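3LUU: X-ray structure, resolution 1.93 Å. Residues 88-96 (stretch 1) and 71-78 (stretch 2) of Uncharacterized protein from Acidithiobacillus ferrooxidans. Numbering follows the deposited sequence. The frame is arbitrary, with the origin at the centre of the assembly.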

# COMPACT_ATOMS: atom_id res chain seq x y z
N GLY A 88 -7.10 -7.57 1.61
CA GLY A 88 -5.85 -6.91 1.47
C GLY A 88 -5.83 -5.96 2.63
O GLY A 88 -6.21 -4.80 2.48
N ILE A 89 -5.43 -6.50 3.78
CA ILE A 89 -5.11 -5.69 4.95
C ILE A 89 -3.60 -5.61 4.90
O ILE A 89 -2.92 -6.63 4.84
CB ILE A 89 -5.58 -6.33 6.26
CG1 ILE A 89 -7.11 -6.55 6.26
CG2 ILE A 89 -5.14 -5.51 7.48
CD1 ILE A 89 -7.94 -5.28 6.27
N PHE A 90 -3.08 -4.40 4.83
CA PHE A 90 -1.65 -4.17 4.73
C PHE A 90 -1.19 -3.56 6.04
O PHE A 90 -1.60 -2.44 6.38
CB PHE A 90 -1.34 -3.17 3.62
CG PHE A 90 -1.59 -3.68 2.23
CD1 PHE A 90 -2.88 -3.86 1.76
CD2 PHE A 90 -0.53 -3.90 1.35
CE1 PHE A 90 -3.12 -4.28 0.47
CE2 PHE A 90 -0.78 -4.34 0.06
CZ PHE A 90 -2.07 -4.53 -0.37
N THR A 91 -0.33 -4.28 6.76
CA THR A 91 0.22 -3.70 7.98
C THR A 91 1.24 -2.64 7.58
O THR A 91 1.80 -2.67 6.47
CB THR A 91 0.88 -4.73 8.88
OG1 THR A 91 2.05 -5.27 8.26
CG2 THR A 91 -0.10 -5.86 9.21
N TRP A 92 1.47 -1.69 8.48
CA TRP A 92 2.51 -0.67 8.30
C TRP A 92 3.89 -1.30 8.03
O TRP A 92 4.60 -0.87 7.13
CB TRP A 92 2.57 0.25 9.51
CG TRP A 92 1.26 0.91 9.83
CD1 TRP A 92 0.65 0.96 11.05
CD2 TRP A 92 0.40 1.62 8.93
NE1 TRP A 92 -0.53 1.65 10.97
CE2 TRP A 92 -0.71 2.07 9.68
CE3 TRP A 92 0.47 1.95 7.57
CZ2 TRP A 92 -1.75 2.81 9.11
CZ3 TRP A 92 -0.56 2.69 7.01
CH2 TRP A 92 -1.66 3.10 7.78
N GLU A 93 4.22 -2.34 8.79
CA GLU A 93 5.46 -3.07 8.62
C GLU A 93 5.58 -3.64 7.20
O GLU A 93 6.60 -3.49 6.54
CB GLU A 93 5.59 -4.17 9.70
CG GLU A 93 6.99 -4.41 10.20
N TYR A 94 4.51 -4.27 6.73
CA TYR A 94 4.47 -4.82 5.37
C TYR A 94 4.64 -3.74 4.29
O TYR A 94 5.39 -3.93 3.35
CB TYR A 94 3.16 -5.53 5.15
CG TYR A 94 3.07 -6.32 3.88
CD1 TYR A 94 3.88 -7.42 3.68
CD2 TYR A 94 2.17 -6.00 2.92
CE1 TYR A 94 3.80 -8.15 2.53
CE2 TYR A 94 2.09 -6.74 1.76
CZ TYR A 94 2.89 -7.80 1.58
OH TYR A 94 2.77 -8.55 0.43
N LEU A 95 3.93 -2.62 4.42
CA LEU A 95 4.04 -1.53 3.46
C LEU A 95 5.46 -1.01 3.40
O LEU A 95 6.03 -0.81 2.31
CB LEU A 95 3.10 -0.39 3.81
CG LEU A 95 1.64 -0.64 3.63
CD1 LEU A 95 0.88 0.55 4.24
CD2 LEU A 95 1.33 -0.80 2.15
N ARG A 96 6.06 -0.80 4.56
CA ARG A 96 7.44 -0.35 4.60
C ARG A 96 8.40 -1.34 3.90
O ARG A 96 9.30 -0.92 3.16
CB ARG A 96 7.87 -0.07 6.04
CG ARG A 96 9.15 0.61 6.17
CD ARG A 96 9.16 1.96 5.52
NE ARG A 96 10.54 2.43 5.47
CZ ARG A 96 11.06 3.39 6.22
NH1 ARG A 96 10.34 4.06 7.13
NH2 ARG A 96 12.35 3.67 6.06
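Stretch 2 (71-78) PVGHYAVQ

The apolar centre of the contact is built around Val77, whose side chain lies on the same face of the sheet as that of Phe90. Its CG1 packs against the indole of Trp92, with CH2 of Trp92 3.3 Å from CG1 of Val77, while CG2 of Val77 lies 4.0 Å from CD1 of Leu95 and 4.3 Å from CB of Phe90. The helix that starts at Trp92 lies beside the sheet and sends the side chains of Trp92 and Leu95 to Val77; its axis is at 80° to strand 76-78 and comes no nearer to it than 8.4 Å. On the other face, Ile89, with both chi angles m, reaches Ala76 through CG2 (3.5 Å to CB of Ala76) and Val72 through CD1 (3.6 Å to CG2 of Val72); the same CD1 lies 3.5 Å from CB of Gln78.

Between these two layers of side chains, strand 76-78 runs antiparallel to strand 89-91, with a crossing angle of 156° and a closest axial approach of 4.5 Å. Ile89 faces Gln78, Phe90 faces Val77 and Thr91 faces Ala76. The central pair is hydrogen-bonded in both directions, from Phe90 N to Val77 O (2.7 Å) and from Val77 N to Phe90 O (2.9 Å). In the flanking non-hydrogen-bonded pairs the CA atoms come closer, 4.4 Å between Ile89 and Gln78 and 4.0 Å between Thr91 and Ala76.

Stretch 2 enters this strand from a turn in which Ala76 N bonds to Val72 O (3.1 Å) and Val72 N to Ala76 O (2.8 Å). The turn's carbonyls form the polar edge: Tyr75 O accepts from Trp92 N (3.1 Å), and His74 O accepts from Trp92 NE1 (2.8 Å) near the indole plane. A water accepts from Glu93 N and donates weakly to Tyr75 O. Thr91 caps the helix, its OG1 accepting from Tyr94 N at 3.1 Å.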

# COMPACT_ATOMS: atom_id res chain seq x y z
N PRO A 71 -8.38 2.75 7.41
CA PRO A 71 -7.52 2.30 8.49
C PRO A 71 -8.13 1.12 9.22
O PRO A 71 -9.36 1.06 9.39
CB PRO A 71 -7.42 3.50 9.42
CG PRO A 71 -8.11 4.61 8.79
CD PRO A 71 -8.90 4.11 7.62
N VAL A 72 -7.27 0.20 9.63
CA VAL A 72 -7.69 -0.99 10.36
C VAL A 72 -6.95 -0.89 11.69
O VAL A 72 -5.73 -1.02 11.76
CB VAL A 72 -7.36 -2.27 9.57
CG1 VAL A 72 -7.65 -3.54 10.41
CG2 VAL A 72 -8.15 -2.29 8.23
N GLY A 73 -7.71 -0.55 12.73
CA GLY A 73 -7.14 -0.29 14.03
C GLY A 73 -6.04 0.73 13.88
O GLY A 73 -6.16 1.64 13.07
N HIS A 74 -4.94 0.53 14.62
CA HIS A 74 -3.76 1.37 14.50
C HIS A 74 -2.63 0.70 13.74
O HIS A 74 -1.59 1.30 13.55
CB HIS A 74 -3.26 1.73 15.90
CG HIS A 74 -4.17 2.67 16.63
ND1 HIS A 74 -4.56 3.88 16.11
CD2 HIS A 74 -4.76 2.57 17.85
CE1 HIS A 74 -5.36 4.49 16.97
NE2 HIS A 74 -5.49 3.72 18.03
N TYR A 75 -2.81 -0.53 13.28
CA TYR A 75 -1.68 -1.33 12.81
C TYR A 75 -1.70 -1.55 11.31
O TYR A 75 -0.69 -1.98 10.74
CB TYR A 75 -1.65 -2.68 13.54
CG TYR A 75 -2.74 -3.69 13.10
CD1 TYR A 75 -4.04 -3.63 13.61
CD2 TYR A 75 -2.44 -4.70 12.17
CE1 TYR A 75 -5.03 -4.57 13.20
CE2 TYR A 75 -3.43 -5.63 11.74
CZ TYR A 75 -4.72 -5.57 12.26
OH TYR A 75 -5.68 -6.49 11.83
N ALA A 76 -2.82 -1.28 10.65
CA ALA A 76 -2.91 -1.60 9.23
C ALA A 76 -3.87 -0.68 8.47
O ALA A 76 -4.51 0.21 9.05
CB ALA A 76 -3.31 -3.06 9.09
N VAL A 77 -3.88 -0.84 7.15
CA VAL A 77 -4.89 -0.25 6.28
C VAL A 77 -5.46 -1.36 5.37
O VAL A 77 -4.76 -2.30 4.96
CB VAL A 77 -4.41 0.94 5.36
CG1 VAL A 77 -4.35 2.25 6.13
CG2 VAL A 77 -3.09 0.60 4.58
N GLN A 78 -6.73 -1.21 5.04
CA GLN A 78 -7.40 -2.06 4.09
C GLN A 78 -7.40 -1.26 2.79
O GLN A 78 -7.87 -0.10 2.76
CB GLN A 78 -8.83 -2.31 4.55
CG GLN A 78 -9.63 -3.22 3.64
CD GLN A 78 -11.12 -3.27 4.01
OE1 GLN A 78 -11.76 -2.23 4.33
NE2 GLN A 78 -11.69 -4.45 3.92
O HOH W 1 2.47 -2.62 11.48